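PDB 6NOB: beta-fructofuranosidase from Bifidobacterium adolescentis, which probably hydrolyses the terminal beta-D-fructofuranoside of sucrose and related fructosides, as a glycoside hydrolase of family 32. Local coordinates for residues D261-D266 with W356-P361; S297-D302 with A364-Q369; G384-V389 with G410-T415. All blocks are in the same frame, centred on the assembly; numbering follows the deposited sequence.

Interaction 1 of 3, residues D261-D266 with W356-P361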
loop_
_atom_site.group_PDB
_atom_site.type_symbol
_atom_site.label_atom_id
_atom_site.label_comp_id
_atom_site.label_asym_id
_atom_site.label_seq_id
_atom_site.Cartn_x
_atom_site.Cartn_y
_atom_site.Cartn_z
ATOM N N ASP A 261 -17.196 -19.511 -15.336
ATOM C CA ASP A 261 -16.795 -20.380 -14.236
ATOM C C ASP A 261 -15.320 -20.756 -14.268
ATOM O O ASP A 261 -14.821 -21.303 -13.280
ATOM C CB ASP A 261 -17.650 -21.649 -14.235
ATOM C CG ASP A 261 -19.098 -21.378 -13.866
ATOM O OD1 ASP A 261 -19.362 -20.366 -13.181
ATOM O OD2 ASP A 261 -19.972 -22.178 -14.261
ATOM N N ASP A 262 -14.609 -20.482 -15.362
ATOM C CA ASP A 262 -13.184 -20.779 -15.423
ATOM C C ASP A 262 -12.318 -19.661 -14.854
ATOM O O ASP A 262 -11.118 -19.877 -14.643
ATOM C CB ASP A 262 -12.764 -21.081 -16.866
ATOM C CG ASP A 262 -13.074 -22.511 -17.273
ATOM O OD1 ASP A 262 -13.288 -23.361 -16.380
ATOM O OD2 ASP A 262 -13.106 -22.787 -18.491
ATOM N N PHE A 263 -12.885 -18.479 -14.617
ATOM C CA PHE A 263 -12.200 -17.480 -13.810
ATOM C C PHE A 263 -11.891 -18.069 -12.442
ATOM O O PHE A 263 -12.707 -18.793 -11.864
ATOM C CB PHE A 263 -13.070 -16.229 -13.635
ATOM C CG PHE A 263 -12.919 -15.204 -14.730
ATOM C CD1 PHE A 263 -13.043 -15.561 -16.061
ATOM C CD2 PHE A 263 -12.696 -13.867 -14.417
ATOM C CE1 PHE A 263 -12.922 -14.613 -17.063
ATOM C CE2 PHE A 263 -12.574 -12.912 -15.413
ATOM C CZ PHE A 263 -12.691 -13.285 -16.739
ATOM N N GLY A 264 -10.706 -17.771 -11.921
ATOM C CA GLY A 264 -10.440 -18.076 -10.530
ATOM C C GLY A 264 -11.390 -17.325 -9.619
ATOM O O GLY A 264 -11.838 -16.220 -9.927
ATOM N N TYR A 265 -11.723 -17.949 -8.487
ATOM C CA TYR A 265 -12.534 -17.257 -7.491
ATOM C C TYR A 265 -11.859 -15.975 -7.024
ATOM O O TYR A 265 -12.539 -14.987 -6.724
ATOM C CB TYR A 265 -12.818 -18.181 -6.309
ATOM C CG TYR A 265 -13.767 -19.309 -6.642
ATOM C CD1 TYR A 265 -14.953 -19.066 -7.325
ATOM C CD2 TYR A 265 -13.474 -20.618 -6.279
ATOM C CE1 TYR A 265 -15.824 -20.099 -7.636
ATOM C CE2 TYR A 265 -14.333 -21.654 -6.586
ATOM C CZ TYR A 265 -15.506 -21.389 -7.262
ATOM O OH TYR A 265 -16.365 -22.419 -7.565
ATOM N N ASP A 266 -10.528 -15.970 -6.960
ATOM C CA ASP A 266 -9.774 -14.739 -6.763
ATOM C C ASP A 266 -9.916 -13.864 -8.004
ATOM O O ASP A 266 -9.447 -14.230 -9.087
ATOM C CB ASP A 266 -8.304 -15.056 -6.495
ATOM C CG ASP A 266 -8.109 -15.954 -5.286
ATOM O OD1 ASP A 266 -8.313 -15.470 -4.154
ATOM O OD2 ASP A 266 -7.751 -17.140 -5.470
ATOM N N TRP A 356 -19.522 -3.578 -18.568
ATOM C CA TRP A 356 -18.092 -3.782 -18.752
ATOM C C TRP A 356 -17.877 -5.031 -19.595
ATOM O O TRP A 356 -18.266 -6.132 -19.194
ATOM C CB TRP A 356 -17.386 -3.875 -17.399
ATOM C CG TRP A 356 -17.317 -2.532 -16.742
ATOM C CD1 TRP A 356 -18.268 -1.957 -15.950
ATOM C CD2 TRP A 356 -16.262 -1.570 -16.865
ATOM N NE1 TRP A 356 -17.861 -0.704 -15.555
ATOM C CE2 TRP A 356 -16.633 -0.443 -16.104
ATOM C CE3 TRP A 356 -15.033 -1.557 -17.532
ATOM C CZ2 TRP A 356 -15.820 0.683 -15.992
ATOM C CZ3 TRP A 356 -14.229 -0.436 -17.422
ATOM C CH2 TRP A 356 -14.626 0.668 -16.658
ATOM N N ARG A 357 -17.273 -4.845 -20.764
ATOM C CA ARG A 357 -17.092 -5.904 -21.747
ATOM C C ARG A 357 -15.787 -6.645 -21.482
ATOM O O ARG A 357 -14.730 -6.021 -21.356
ATOM C CB ARG A 357 -17.090 -5.302 -23.152
ATOM C CG ARG A 357 -17.038 -6.296 -24.290
ATOM C CD ARG A 357 -17.096 -5.561 -25.622
ATOM N NE ARG A 357 -15.880 -4.791 -25.871
ATOM C CZ ARG A 357 -15.779 -3.820 -26.775
ATOM N NH1 ARG A 357 -16.830 -3.490 -27.515
ATOM N NH2 ARG A 357 -14.629 -3.178 -26.938
ATOM N N TYR A 358 -15.863 -7.972 -21.396
ATOM C CA TYR A 358 -14.664 -8.770 -21.176
ATOM C C TYR A 358 -13.822 -8.806 -22.446
ATOM O O TYR A 358 -14.313 -9.163 -23.521
ATOM C CB TYR A 358 -15.037 -10.187 -20.740
ATOM C CG TYR A 358 -13.844 -11.085 -20.481
ATOM C CD1 TYR A 358 -12.693 -10.586 -19.885
ATOM C CD2 TYR A 358 -13.871 -12.432 -20.829
ATOM C CE1 TYR A 358 -11.600 -11.397 -19.649
ATOM C CE2 TYR A 358 -12.780 -13.253 -20.596
ATOM C CZ TYR A 358 -11.647 -12.727 -20.005
ATOM O OH TYR A 358 -10.556 -13.531 -19.768
ATOM N N GLU A 359 -12.549 -8.435 -22.320
ATOM C CA GLU A 359 -11.647 -8.338 -23.459
ATOM C C GLU A 359 -10.614 -9.456 -23.508
ATOM O O GLU A 359 -9.756 -9.447 -24.398
ATOM C CB GLU A 359 -10.931 -6.981 -23.446
ATOM C CG GLU A 359 -11.860 -5.774 -23.469
ATOM C CD GLU A 359 -12.173 -5.307 -24.878
ATOM O OE1 GLU A 359 -13.095 -4.481 -25.045
ATOM O OE2 GLU A 359 -11.497 -5.765 -25.824
ATOM N N GLY A 360 -10.667 -10.414 -22.587
ATOM C CA GLY A 360 -9.673 -11.458 -22.523
ATOM C C GLY A 360 -8.518 -11.073 -21.621
ATOM O O GLY A 360 -8.441 -9.946 -21.119
ATOM N N PRO A 361 -7.599 -12.011 -21.385
ATOM C CA PRO A 361 -6.409 -11.698 -20.577
ATOM C C PRO A 361 -5.413 -10.872 -21.377
ATOM O O PRO A 361 -4.873 -11.332 -22.386
ATOM C CB PRO A 361 -5.846 -13.080 -20.229
ATOM C CG PRO A 361 -6.298 -13.954 -21.355
ATOM C CD PRO A 361 -7.660 -13.435 -21.756
#

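Interaction 2 of 3, residues S297-D302 with A364-Q369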
loop_
_atom_site.group_PDB
_atom_site.type_symbol
_atom_site.label_atom_id
_atom_site.label_comp_id
_atom_site.label_asym_id
_atom_site.label_seq_id
_atom_site.Cartn_x
_atom_site.Cartn_y
_atom_site.Cartn_z
ATOM N N SER A 297 -5.234 -24.299 -20.186
ATOM C CA SER A 297 -5.825 -24.811 -21.417
ATOM C C SER A 297 -6.389 -23.708 -22.304
ATOM O O SER A 297 -6.686 -23.970 -23.473
ATOM C CB SER A 297 -6.920 -25.827 -21.088
ATOM O OG SER A 297 -7.884 -25.273 -20.210
ATOM N N GLU A 298 -6.544 -22.491 -21.783
ATOM C CA GLU A 298 -6.922 -21.346 -22.601
ATOM C C GLU A 298 -5.749 -20.772 -23.384
ATOM O O GLU A 298 -5.918 -19.760 -24.074
ATOM C CB GLU A 298 -7.537 -20.248 -21.724
ATOM C CG GLU A 298 -8.876 -20.617 -21.103
ATOM C CD GLU A 298 -9.608 -19.415 -20.530
ATOM O OE1 GLU A 298 -10.690 -19.600 -19.933
ATOM O OE2 GLU A 298 -9.102 -18.282 -20.678
ATOM N N PHE A 299 -4.572 -21.385 -23.292
ATOM C CA PHE A 299 -3.377 -20.913 -23.970
ATOM C C PHE A 299 -2.724 -22.077 -24.704
ATOM O O PHE A 299 -2.994 -23.246 -24.416
ATOM C CB PHE A 299 -2.381 -20.282 -22.983
ATOM C CG PHE A 299 -2.973 -19.186 -22.139
ATOM C CD1 PHE A 299 -3.606 -19.480 -20.940
ATOM C CD2 PHE A 299 -2.895 -17.863 -22.541
ATOM C CE1 PHE A 299 -4.152 -18.475 -20.159
ATOM C CE2 PHE A 299 -3.439 -16.853 -21.764
ATOM C CZ PHE A 299 -4.069 -17.162 -20.571
ATOM N N GLY A 300 -1.861 -21.742 -25.660
ATOM C CA GLY A 300 -1.174 -22.775 -26.412
ATOM C C GLY A 300 -0.314 -23.645 -25.517
ATOM O O GLY A 300 0.117 -23.235 -24.437
ATOM N N ALA A 301 -0.071 -24.876 -25.976
ATOM C CA ALA A 301 0.730 -25.816 -25.200
ATOM C C ALA A 301 2.164 -25.339 -25.018
ATOM O O ALA A 301 2.836 -25.769 -24.075
ATOM C CB ALA A 301 0.718 -27.191 -25.868
ATOM N N ASP A 302 2.642 -24.458 -25.896
ATOM C CA ASP A 302 3.997 -23.929 -25.844
ATOM C C ASP A 302 4.076 -22.593 -25.115
ATOM O O ASP A 302 5.045 -21.850 -25.311
ATOM C CB ASP A 302 4.550 -23.775 -27.262
ATOM C CG ASP A 302 3.731 -22.807 -28.105
ATOM O OD1 ASP A 302 2.536 -22.606 -27.794
ATOM O OD2 ASP A 302 4.283 -22.243 -29.075
ATOM N N ALA A 364 -0.667 -12.835 -19.198
ATOM C CA ALA A 364 -0.568 -14.029 -18.372
ATOM C C ALA A 364 0.907 -14.315 -18.138
ATOM O O ALA A 364 1.705 -14.267 -19.080
ATOM C CB ALA A 364 -1.255 -15.233 -19.030
ATOM N N ASP A 365 1.272 -14.598 -16.890
ATOM C CA ASP A 365 2.670 -14.804 -16.513
ATOM C C ASP A 365 2.940 -16.305 -16.478
ATOM O O ASP A 365 2.822 -16.951 -15.437
ATOM C CB ASP A 365 2.974 -14.146 -15.171
ATOM C CG ASP A 365 4.466 -14.007 -14.910
ATOM O OD1 ASP A 365 5.260 -14.729 -15.551
ATOM O OD2 ASP A 365 4.846 -13.182 -14.052
ATOM N N PHE A 366 3.319 -16.862 -17.630
ATOM C CA PHE A 366 3.666 -18.276 -17.681
ATOM C C PHE A 366 5.061 -18.548 -17.141
ATOM O O PHE A 366 5.337 -19.675 -16.717
ATOM C CB PHE A 366 3.543 -18.808 -19.109
ATOM C CG PHE A 366 2.198 -19.398 -19.409
ATOM C CD1 PHE A 366 1.149 -18.589 -19.818
ATOM C CD2 PHE A 366 1.972 -20.758 -19.257
ATOM C CE1 PHE A 366 -0.097 -19.127 -20.084
ATOM C CE2 PHE A 366 0.730 -21.303 -19.521
ATOM C CZ PHE A 366 -0.305 -20.486 -19.936
ATOM N N GLY A 367 5.943 -17.546 -17.140
ATOM C CA GLY A 367 7.220 -17.707 -16.469
ATOM C C GLY A 367 7.063 -17.971 -14.986
ATOM O O GLY A 367 7.901 -18.642 -14.378
ATOM N N HIS A 368 5.990 -17.466 -14.388
ATOM C CA HIS A 368 5.687 -17.668 -12.977
ATOM C C HIS A 368 4.324 -18.326 -12.808
ATOM O O HIS A 368 3.533 -17.953 -11.939
ATOM C CB HIS A 368 5.757 -16.347 -12.217
ATOM C CG HIS A 368 7.092 -15.678 -12.301
ATOM N ND1 HIS A 368 7.322 -14.566 -13.084
ATOM C CD2 HIS A 368 8.276 -15.976 -11.714
ATOM C CE1 HIS A 368 8.587 -14.204 -12.968
ATOM N NE2 HIS A 368 9.188 -15.043 -12.143
ATOM N N GLN A 369 4.041 -19.332 -13.637
ATOM C CA GLN A 369 2.730 -19.967 -13.619
ATOM C C GLN A 369 2.472 -20.767 -12.350
ATOM O O GLN A 369 1.312 -21.098 -12.077
ATOM C CB GLN A 369 2.569 -20.866 -14.844
ATOM C CG GLN A 369 3.307 -22.177 -14.766
ATOM C CD GLN A 369 2.793 -23.173 -15.781
ATOM O OE1 GLN A 369 3.451 -23.453 -16.784
ATOM N NE2 GLN A 369 1.604 -23.710 -15.529
#

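Interaction 3 of 3, residues G384-V389 with G410-T415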
loop_
_atom_site.group_PDB
_atom_site.type_symbol
_atom_site.label_atom_id
_atom_site.label_comp_id
_atom_site.label_asym_id
_atom_site.label_seq_id
_atom_site.Cartn_x
_atom_site.Cartn_y
_atom_site.Cartn_z
ATOM N N GLY A 384 5.959 6.411 -23.965
ATOM C CA GLY A 384 5.707 5.678 -25.193
ATOM C C GLY A 384 5.708 4.167 -25.086
ATOM O O GLY A 384 5.763 3.494 -26.122
ATOM N N VAL A 385 5.642 3.609 -23.879
ATOM C CA VAL A 385 5.689 2.166 -23.672
ATOM C C VAL A 385 4.556 1.766 -22.736
ATOM O O VAL A 385 4.296 2.447 -21.736
ATOM C CB VAL A 385 7.054 1.721 -23.101
ATOM C CG1 VAL A 385 7.004 0.270 -22.640
ATOM C CG2 VAL A 385 8.154 1.916 -24.136
ATOM N N THR A 386 3.872 0.670 -23.067
ATOM C CA THR A 386 2.835 0.127 -22.199
ATOM C C THR A 386 3.472 -0.723 -21.105
ATOM O O THR A 386 4.345 -1.552 -21.382
ATOM C CB THR A 386 1.837 -0.711 -23.000
ATOM O OG1 THR A 386 1.166 0.118 -23.959
ATOM C CG2 THR A 386 0.802 -1.340 -22.072
ATOM N N VAL A 387 3.035 -0.516 -19.863
ATOM C CA VAL A 387 3.607 -1.187 -18.702
ATOM C C VAL A 387 2.490 -1.854 -17.913
ATOM O O VAL A 387 1.471 -1.219 -17.614
ATOM C CB VAL A 387 4.384 -0.209 -17.800
ATOM C CG1 VAL A 387 4.967 -0.944 -16.601
ATOM C CG2 VAL A 387 5.482 0.497 -18.590
ATOM N N ALA A 388 2.681 -3.127 -17.573
ATOM C CA ALA A 388 1.813 -3.837 -16.645
ATOM C C ALA A 388 2.586 -4.152 -15.371
ATOM O O ALA A 388 3.765 -4.517 -15.423
ATOM C CB ALA A 388 1.268 -5.130 -17.260
ATOM N N VAL A 389 1.918 -3.997 -14.230
ATOM C CA VAL A 389 2.511 -4.217 -12.916
ATOM C C VAL A 389 1.560 -5.085 -12.104
ATOM O O VAL A 389 0.354 -4.816 -12.060
ATOM C CB VAL A 389 2.788 -2.886 -12.186
ATOM C CG1 VAL A 389 3.383 -3.140 -10.817
ATOM C CG2 VAL A 389 3.713 -2.000 -13.011
ATOM N N GLY A 410 6.243 -3.300 -22.763
ATOM C CA GLY A 410 6.178 -3.715 -24.150
ATOM C C GLY A 410 5.162 -2.908 -24.927
ATOM O O GLY A 410 4.822 -1.784 -24.555
ATOM N N ASP A 411 4.681 -3.498 -26.018
ATOM C CA ASP A 411 3.728 -2.855 -26.911
ATOM C C ASP A 411 2.374 -3.543 -26.801
ATOM O O ASP A 411 2.284 -4.771 -26.916
ATOM C CB ASP A 411 4.219 -2.898 -28.360
ATOM C CG ASP A 411 5.653 -2.434 -28.502
ATOM O OD1 ASP A 411 6.055 -1.501 -27.777
ATOM O OD2 ASP A 411 6.381 -3.005 -29.340
ATOM N N LEU A 412 1.330 -2.751 -26.572
ATOM C CA LEU A 412 -0.043 -3.238 -26.640
ATOM C C LEU A 412 -0.419 -3.450 -28.101
ATOM O O LEU A 412 -0.499 -2.488 -28.870
ATOM C CB LEU A 412 -0.979 -2.232 -25.980
ATOM C CG LEU A 412 -2.113 -2.745 -25.097
ATOM C CD1 LEU A 412 -1.588 -3.714 -24.055
ATOM C CD2 LEU A 412 -2.804 -1.567 -24.439
ATOM N N VAL A 413 -0.652 -4.698 -28.491
ATOM C CA VAL A 413 -0.884 -5.035 -29.889
ATOM C C VAL A 413 -2.304 -5.555 -30.068
ATOM O O VAL A 413 -2.928 -6.076 -29.138
ATOM C CB VAL A 413 0.142 -6.068 -30.406
ATOM C CG1 VAL A 413 1.553 -5.521 -30.271
ATOM C CG2 VAL A 413 0.006 -7.378 -29.651
ATOM N N ASN A 414 -2.806 -5.410 -31.290
ATOM C CA ASN A 414 -4.137 -5.867 -31.662
ATOM C C ASN A 414 -4.068 -7.309 -32.146
ATOM O O ASN A 414 -3.258 -7.638 -33.018
ATOM C CB ASN A 414 -4.715 -4.970 -32.757
ATOM C CG ASN A 414 -6.179 -4.665 -32.548
ATOM O OD1 ASN A 414 -6.742 -4.950 -31.490
ATOM N ND2 ASN A 414 -6.810 -4.081 -33.562
ATOM N N THR A 415 -4.908 -8.168 -31.575
ATOM C CA THR A 415 -5.002 -9.560 -31.994
ATOM C C THR A 415 -6.462 -9.932 -32.215
ATOM O O THR A 415 -7.380 -9.167 -31.908
ATOM C CB THR A 415 -4.372 -10.520 -30.970
ATOM O OG1 THR A 415 -5.311 -10.791 -29.921
ATOM C CG2 THR A 415 -3.090 -9.939 -30.381
HETATM O O HOH W 1 4.552 0.822 -27.153
HETATM O O HOH W 2 1.752 0.031 -26.506
#

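Interaction 1 of 3, residues D261-D266 with W356-P361
Phe263, in the loop between strands 253-256 and 268-273, meets Tyr358 on strand 357-365 in a T-shaped aromatic pair that makes up the whole contact between 261-266 and 356-361. Phe263 presents its edge and Tyr358 its face: the ring planes stand at 69°, with centroids 5.1 Å apart. Phe263 CZ leads and comes to 3.5 Å from Tyr358 CZ, displaced toward the phenol end of the ring, while Phe263 CE1 lies 3.8 Å from Tyr358 OH. The two side chains come from opposite directions, across backbones whose nearest CA atoms, those of Phe263 and Pro361, are 10.6 Å apart. On Tyr358, CG is anti to the backbone N (chi1 -180°), which carries the ring out from the strand toward the loop. Its other face lies over its own chain, with Gly360 N 3.2 Å from the ring plane.

Other ring contacts continue the cluster. Phe263 also makes an edge-to-face pair with Phe267, and the Tyr358 ring meets Phe344 of strand 337-347.

The polar interactions run within each segment or to outside partners. Asp266 forms salt bridges with Arg268 and Arg372, while on the strand Arg357 grips Glu359 side-on, NE and NH2 both pointing at the single oxygen OE1, which lies in the guanidinium plane. Glu359 OE1 takes Arg357 NH2 at 2.8 Å on its syn lone pair, but NE approaches from above the carboxylate plane. Ser345 OG bonds to the same oxygen, so two guanidinium nitrogens and one hydroxyl meet there; this would probably stabilise the charged carboxylate.

The arrangement is plain aromatic packing of an interstrand loop against the mixed, blade-like sheet that holds strand 357-365, consistent with the five-bladed beta-propeller of family 32 glycoside hydrolases.

Interaction 2 of 3, residues S297-D302 with A364-Q369
The backbones of 297-302 and 364-369 stay well apart, 9.3 Å at their nearest CA atoms, those of Phe299 and Ala364, and only side chains bridge them. Phe299 and Phe366 form an edge-to-face pair, with Phe366 offering the edge: centroids are 5.1 Å apart and planes turned by 76°. Phe366 CE1 sits over one face of the Phe299 ring, 3.5 Å from Phe299 CG, and Phe366 CZ comes 3.7 Å from Phe299 CB, so the overlap falls on the root of the Phe299 ring. Its far end serves a second partner, Phe299 CZ lying 3.7 Å from Ala364 CB. Phe299 CG is anti to its carbonyl carbon (chi1 -54°), which directs the ring inward to both.

Beside Phe366 in the chain, Asp365 and His368 take no part in the aromatic pair and bond to each other. Asp365 OD2 accepts His368 ND1 at 3.0 Å, met on the syn side but somewhat out of the carboxylate plane, and the donor's ring lies nearly edge-on to that oxygen. Tyr408 OH also bonds to Asp365 OD2, and Thr316 OG1 bonds to His368 NE2, so both ends of the imidazole are held.

Val338 of strand 337-347 touches Phe299 and Phe366 alike. The contact thus packs the loop after strand 285-295 onto the end of strand 357-365, which is flanked by 337-347 and 311-312, while Asp365 and His368 reach strands 385-396 and 405-415 of the next sheet.

Interaction 3 of 3, residues G384-V389 with G410-T415
Thr386 and Gly410 face each other as an antiparallel hydrogen-bonded pair, their CA atoms 5.5 Å apart. Gly410 N donates to Thr386 O at 2.9 Å and 158°; the return bond, from Thr386 N to Gly410 O, is 3.0 Å long but more bent, at 136°. This is the one bridge between the segments, because the short strand axes run at 94° to each other and 410-415 swings away past Gly410.

Side chains pack around that pair. Val385 CG1 lies 3.6 Å from Gly410 O. Thr386 and Leu412 cross at about a right angle: the methyl Thr386 CG2 comes 3.9 Å from Leu412 CD1, and the hydroxyl branch turns to the other end of the leucine, with Thr386 OG1 3.8 Å from Leu412 CB.

Two waters join the strands where they diverge. One takes the hydrogen of Leu412 N and bonds to Thr386 OG1 at 2.6 Å, bridging where a direct bond cannot reach. The other donates to both Gly384 O and Asp411 OD1, tying the turn before strand 385-396 to the diverging strand. Thr386 OG1 is also hydrogen-bonded to Gln381 NE2 of strand 377-382, which helps to fix the hydroxyl.

Strands 385-396 and 405-415 form a beta hairpin within an antiparallel sheet. Strand 377-382 lies beside the first, where Phe380 pairs with Val387; strand 418-428 borders the second, with Asp422 and Lys420 pairing with Asp411 and Val413, and Leu421 packing on Thr386.

Overall arrangement
Following the chain, the loop 261-266 comes first, then the loop 297-302 after strand 285-295. Strand 357-365 then returns: its beginning meets the first loop in interaction 1, closing a span of 89 residues, and its end meets the second in interaction 2, closing 61. The two closures therefore cross rather than nest. They also touch, Pro361 CG lying 4.0 Å from Phe299 CZ, and together they fasten two loops to one strand of a mixed sheet. Interaction 3 opens only afterwards and joins the start of strand 385-396 to the later part of 405-415, the two strands of one hairpin in the next sheet, its centre about 20 Å from interaction 1 and 18 Å from interaction 2.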